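Local coordinates for protein putative beta-glucosidase (Bifidobacterium adolescentis, PDB 5WAB) that hydrolyses beta-glucosides as a family 3 glycoside hydrolase, and may also trim terminal sugars from plant saponins such as ginsenosides, at residues 238-243 with 267-272; 7-12 with 276-281. All coordinates share one frame; numbering follows the deposited sequence.

Contact 1 (238-243 with 267-272)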
loop_
_atom_site.group_PDB
_atom_site.type_symbol
_atom_site.label_atom_id
_atom_site.label_comp_id
_atom_site.label_asym_id
_atom_site.label_seq_id
_atom_site.Cartn_x
_atom_site.Cartn_y
_atom_site.Cartn_z
ATOM N N ASP A 238 5.114 -28.061 -5.392
ATOM C CA ASP A 238 6.043 -28.984 -6.039
ATOM C C ASP A 238 7.454 -28.521 -5.709
ATOM O O ASP A 238 7.916 -27.514 -6.255
ATOM C CB ASP A 238 5.817 -29.015 -7.553
ATOM C CG ASP A 238 6.430 -30.229 -8.218
ATOM O OD1 ASP A 238 7.461 -30.737 -7.728
ATOM O OD2 ASP A 238 5.877 -30.672 -9.244
ATOM N N ARG A 239 8.139 -29.257 -4.828
ATOM C CA ARG A 239 9.463 -28.835 -4.377
ATOM C C ARG A 239 10.411 -28.641 -5.552
ATOM O O ARG A 239 11.103 -27.622 -5.643
ATOM C CB ARG A 239 10.035 -29.852 -3.393
ATOM C CG ARG A 239 9.389 -29.849 -2.016
ATOM C CD ARG A 239 9.526 -28.504 -1.316
ATOM N NE ARG A 239 10.898 -28.000 -1.292
ATOM C CZ ARG A 239 11.814 -28.337 -0.387
ATOM N NH1 ARG A 239 11.521 -29.204 0.573
ATOM N NH2 ARG A 239 13.035 -27.814 -0.447
ATOM N N VAL A 240 10.465 -29.616 -6.460
ATOM C CA VAL A 240 11.399 -29.531 -7.576
ATOM C C VAL A 240 10.992 -28.418 -8.532
ATOM O O VAL A 240 11.831 -27.617 -8.966
ATOM C CB VAL A 240 11.492 -30.889 -8.300
ATOM C CG1 VAL A 240 12.466 -30.811 -9.462
ATOM C CG2 VAL A 240 11.907 -31.964 -7.331
ATOM N N ALA A 241 9.698 -28.329 -8.852
ATOM C CA ALA A 241 9.240 -27.309 -9.791
ATOM C C ALA A 241 9.475 -25.906 -9.248
ATOM O O ALA A 241 9.906 -25.012 -9.988
ATOM C CB ALA A 241 7.764 -27.519 -10.118
ATOM N N SER A 242 9.214 -25.696 -7.955
ATOM C CA SER A 242 9.421 -24.375 -7.365
ATOM C C SER A 242 10.889 -23.977 -7.399
ATOM O O SER A 242 11.220 -22.836 -7.740
ATOM C CB SER A 242 8.892 -24.344 -5.930
ATOM O OG SER A 242 7.485 -24.518 -5.900
ATOM N N LEU A 243 11.786 -24.900 -7.043
ATOM C CA LEU A 243 13.205 -24.577 -7.054
ATOM C C LEU A 243 13.676 -24.219 -8.456
ATOM O O LEU A 243 14.439 -23.262 -8.638
ATOM C CB LEU A 243 14.024 -25.747 -6.513
ATOM C CG LEU A 243 15.459 -25.343 -6.172
ATOM C CD1 LEU A 243 15.562 -24.901 -4.713
ATOM C CD2 LEU A 243 16.440 -26.448 -6.491
ATOM N N GLY A 267 19.142 -35.486 -12.431
ATOM C CA GLY A 267 19.060 -34.552 -13.536
ATOM C C GLY A 267 17.795 -33.733 -13.654
ATOM O O GLY A 267 17.620 -33.058 -14.673
ATOM N N ARG A 268 16.911 -33.752 -12.657
ATOM C CA ARG A 268 15.749 -32.869 -12.695
ATOM C C ARG A 268 16.075 -31.457 -12.231
ATOM O O ARG A 268 15.343 -30.524 -12.572
ATOM C CB ARG A 268 14.613 -33.437 -11.852
ATOM C CG ARG A 268 13.868 -34.567 -12.522
ATOM C CD ARG A 268 12.832 -35.125 -11.581
ATOM N NE ARG A 268 13.458 -35.851 -10.481
ATOM C CZ ARG A 268 12.876 -36.050 -9.307
ATOM N NH1 ARG A 268 11.667 -35.562 -9.079
ATOM N NH2 ARG A 268 13.506 -36.720 -8.356
ATOM N N ILE A 269 17.145 -31.288 -11.459
ATOM C CA ILE A 269 17.647 -29.982 -11.056
ATOM C C ILE A 269 19.104 -29.907 -11.488
ATOM O O ILE A 269 19.910 -30.764 -11.105
ATOM C CB ILE A 269 17.521 -29.763 -9.541
ATOM C CG1 ILE A 269 16.060 -29.847 -9.096
ATOM C CG2 ILE A 269 18.116 -28.424 -9.148
ATOM C CD1 ILE A 269 15.885 -29.755 -7.610
ATOM N N GLN A 270 19.436 -28.903 -12.298
ATOM C CA GLN A 270 20.829 -28.686 -12.660
ATOM C C GLN A 270 21.628 -28.302 -11.418
ATOM O O GLN A 270 21.134 -27.546 -10.569
ATOM C CB GLN A 270 20.969 -27.602 -13.731
ATOM C CG GLN A 270 20.209 -27.874 -15.015
ATOM C CD GLN A 270 20.734 -29.082 -15.768
ATOM O OE1 GLN A 270 21.920 -29.156 -16.089
ATOM N NE2 GLN A 270 19.856 -30.040 -16.045
ATOM N N PRO A 271 22.847 -28.828 -11.265
ATOM C CA PRO A 271 23.681 -28.448 -10.112
ATOM C C PRO A 271 23.889 -26.956 -9.983
ATOM O O PRO A 271 24.008 -26.447 -8.862
ATOM C CB PRO A 271 25.003 -29.179 -10.390
ATOM C CG PRO A 271 24.597 -30.364 -11.201
ATOM C CD PRO A 271 23.463 -29.892 -12.073
ATOM N N GLU A 272 23.933 -26.236 -11.103
ATOM C CA GLU A 272 24.056 -24.785 -11.046
ATOM C C GLU A 272 22.817 -24.149 -10.422
ATOM O O GLU A 272 22.922 -23.155 -9.693
ATOM C CB GLU A 272 24.297 -24.223 -12.447
ATOM C CG GLU A 272 25.612 -24.644 -13.087
ATOM C CD GLU A 272 25.580 -26.057 -13.656
ATOM O OE1 GLU A 272 24.494 -26.681 -13.658
ATOM O OE2 GLU A 272 26.647 -26.541 -14.105
#

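Contact 2 (7-12 with 276-281)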
loop_
_atom_site.group_PDB
_atom_site.type_symbol
_atom_site.label_atom_id
_atom_site.label_comp_id
_atom_site.label_asym_id
_atom_site.label_seq_id
_atom_site.Cartn_x
_atom_site.Cartn_y
_atom_site.Cartn_z
ATOM N N PRO A 7 31.080 -18.664 5.179
ATOM C CA PRO A 7 30.694 -19.849 4.398
ATOM C C PRO A 7 30.090 -19.533 3.025
ATOM O O PRO A 7 29.599 -18.423 2.808
ATOM C CB PRO A 7 29.643 -20.505 5.294
ATOM C CG PRO A 7 28.959 -19.323 5.938
ATOM C CD PRO A 7 30.034 -18.278 6.145
ATOM N N SER A 8 30.156 -20.503 2.109
ATOM C CA SER A 8 29.480 -20.456 0.815
ATOM C C SER A 8 28.932 -21.846 0.524
ATOM O O SER A 8 29.087 -22.769 1.328
ATOM C CB SER A 8 30.417 -19.994 -0.309
ATOM O OG SER A 8 31.394 -20.976 -0.603
ATOM N N VAL A 9 28.308 -22.011 -0.649
ATOM C CA VAL A 9 27.810 -23.335 -1.017
ATOM C C VAL A 9 28.939 -24.301 -1.336
ATOM O O VAL A 9 28.725 -25.519 -1.319
ATOM C CB VAL A 9 26.833 -23.290 -2.206
ATOM C CG1 VAL A 9 25.441 -22.928 -1.733
ATOM C CG2 VAL A 9 27.335 -22.346 -3.282
ATOM N N ASN A 10 30.141 -23.799 -1.625
ATOM C CA ASN A 10 31.288 -24.683 -1.819
ATOM C C ASN A 10 31.650 -25.437 -0.547
ATOM O O ASN A 10 32.264 -26.509 -0.623
ATOM C CB ASN A 10 32.497 -23.878 -2.297
ATOM C CG ASN A 10 32.267 -23.233 -3.643
ATOM O OD1 ASN A 10 31.564 -23.778 -4.491
ATOM N ND2 ASN A 10 32.870 -22.067 -3.853
ATOM N N ASP A 11 31.248 -24.925 0.611
ATOM C CA ASP A 11 31.555 -25.544 1.889
ATOM C C ASP A 11 30.487 -26.535 2.331
ATOM O O ASP A 11 30.640 -27.162 3.384
ATOM C CB ASP A 11 31.740 -24.458 2.959
ATOM C CG ASP A 11 32.857 -23.480 2.617
ATOM O OD1 ASP A 11 33.992 -23.934 2.378
ATOM O OD2 ASP A 11 32.605 -22.255 2.585
ATOM N N LEU A 12 29.429 -26.710 1.547
ATOM C CA LEU A 12 28.294 -27.537 1.923
ATOM C C LEU A 12 28.246 -28.828 1.113
ATOM O O LEU A 12 28.605 -28.858 -0.069
ATOM C CB LEU A 12 26.986 -26.768 1.721
ATOM C CG LEU A 12 26.979 -25.417 2.433
ATOM C CD1 LEU A 12 25.706 -24.653 2.121
ATOM C CD2 LEU A 12 27.185 -25.586 3.936
ATOM N N ARG A 276 22.809 -21.893 -7.107
ATOM C CA ARG A 276 22.312 -20.518 -7.122
ATOM C C ARG A 276 21.264 -20.305 -6.037
ATOM O O ARG A 276 21.330 -19.333 -5.276
ATOM C CB ARG A 276 21.739 -20.181 -8.502
ATOM C CG ARG A 276 22.782 -19.755 -9.520
ATOM C CD ARG A 276 22.174 -19.420 -10.873
ATOM N NE ARG A 276 21.568 -20.610 -11.472
ATOM C CZ ARG A 276 21.266 -20.746 -12.761
ATOM N NH1 ARG A 276 21.519 -19.763 -13.618
ATOM N NH2 ARG A 276 20.712 -21.870 -13.197
ATOM N N MET A 277 20.299 -21.222 -5.939
ATOM C CA MET A 277 19.230 -21.084 -4.955
ATOM C C MET A 277 19.756 -21.161 -3.529
ATOM O O MET A 277 19.364 -20.356 -2.677
ATOM C CB MET A 277 18.171 -22.158 -5.197
ATOM C CG MET A 277 17.362 -21.958 -6.465
ATOM S SD MET A 277 16.337 -20.463 -6.382
ATOM C CE MET A 277 17.304 -19.270 -7.300
ATOM N N ALA A 278 20.653 -22.116 -3.252
ATOM C CA ALA A 278 21.167 -22.298 -1.897
ATOM C C ALA A 278 22.165 -21.211 -1.520
ATOM O O ALA A 278 22.202 -20.771 -0.365
ATOM C CB ALA A 278 21.811 -23.679 -1.761
ATOM N N GLN A 279 22.999 -20.780 -2.470
ATOM C CA GLN A 279 23.948 -19.711 -2.179
ATOM C C GLN A 279 23.225 -18.427 -1.808
ATOM O O GLN A 279 23.670 -17.687 -0.924
ATOM C CB GLN A 279 24.869 -19.476 -3.377
ATOM C CG GLN A 279 25.875 -18.346 -3.188
ATOM C CD GLN A 279 26.816 -18.583 -2.021
ATOM O OE1 GLN A 279 27.313 -19.691 -1.814
ATOM N NE2 GLN A 279 27.061 -17.537 -1.247
ATOM N N GLY A 280 22.097 -18.158 -2.461
ATOM C CA GLY A 280 21.308 -16.997 -2.091
ATOM C C GLY A 280 20.888 -17.035 -0.637
ATOM O O GLY A 280 20.901 -16.010 0.050
ATOM N N MET A 281 20.544 -18.228 -0.138
ATOM C CA MET A 281 20.180 -18.367 1.268
ATOM C C MET A 281 21.380 -18.129 2.172
ATOM O O MET A 281 21.216 -17.623 3.290
ATOM C CB MET A 281 19.581 -19.747 1.522
ATOM C CG MET A 281 18.268 -19.986 0.796
ATOM S SD MET A 281 17.102 -18.614 0.948
ATOM C CE MET A 281 16.884 -18.521 2.730
HETATM O O HOH W 1 29.464 -16.779 0.680
#

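Contact 1 (238-243 with 267-272)
In the N-terminal, TIM-barrel-like domain of this family 3 glycosidase, Val240 and Leu243 of helix 239-245 pack against Ile269, in the turn that leads into helix 271-292. Ile269 meets both helix residues: its CG1 lies 3.7 Å from Val240 CG1, and its terminal CD1 comes within 3.5 Å of Leu243 CD2. Leu243 carries CG anti to the backbone N (chi1 -165°), which directs the side chain at Ile269; CD2 also meets the second branch, Ile269 CG2, at 3.7 Å, the two side chains crossing at about a right angle. The other methyl of Val240, CG2, lies 4.0 Å from Arg268 NH1, set obliquely to the guanidinium. No hydrogen bond joins the two segments, so apolar packing carries the contact. Helix 239-245 follows strand 228-230, the last strand of the parallel sheet of this domain, and Asp238 is its N-cap, accepting a weak bond of 3.5 Å from Ala241 N to OD1. Helix 257-265 covers the same patch through Ala263, which touches both Val240 and Arg268. The Arg268 guanidinium itself is held by a salt bridge from NE to Asp266.

Contact 2 (7-12 with 276-281)
With CG anti to the backbone N (chi1 178°) and the chain bent at chi2 (60°), Gln279 brings its amide up to Val9, whose own chi1 of -82° sets CG1 beside its backbone N and over the helix. Gln279 OE1 accepts from Val9 N at 2.8 Å, the donor lying nearly along the C=O axis. At the other end of the amide, Gln279 NE2 donates a hydrogen bond to a water 3.2 Å away, which in turn donates to Pro7 O at 2.7 Å; NE2 also bonds Asp283 one helical turn on. These bonds at both ends fix the amide's rotation. Val9 CG1 rests against Ala278 CB at 3.7 Å, adding an apolar patch. Were Gln279 shortened to an alanine, Val9 N would probably lose its acceptor and the bridging water its helix-side donor. The loop is also braced from within: Ser8 OG accepts from Asn10 N at 3.3 Å in an ST turn, and Ser8 N bonds Asp11 OD2 at 3.0 Å. This N-terminal loop, with its 3-10 turn at 9-11, thus lies against helix 271-292 just ahead of helix 14-19, Pro7 packing farther along the long helix on Asn286 and Arg289.

In the fold
Helix 271-292 is common to both contacts: contact 1 uses the loop that leads into it, contact 2 Ala278 and Gln279 farther along. Their centres are about 15 Å apart, and they touch directly where Leu243 CD1 packs on Met277 CB at 3.8 Å. Leu243 therefore meets both the turn at Ile269 and the long helix itself. Contact 1 is local, its segments separated by 23 residues that include helix 257-265, while contact 2 brings the N-terminal loop to a helix 264 residues later. Leu243 also touches Thr21, a second meeting with the N-terminal part of the chain. Both centres lie about 34 Å from the centre of the chain, at the periphery of the fold.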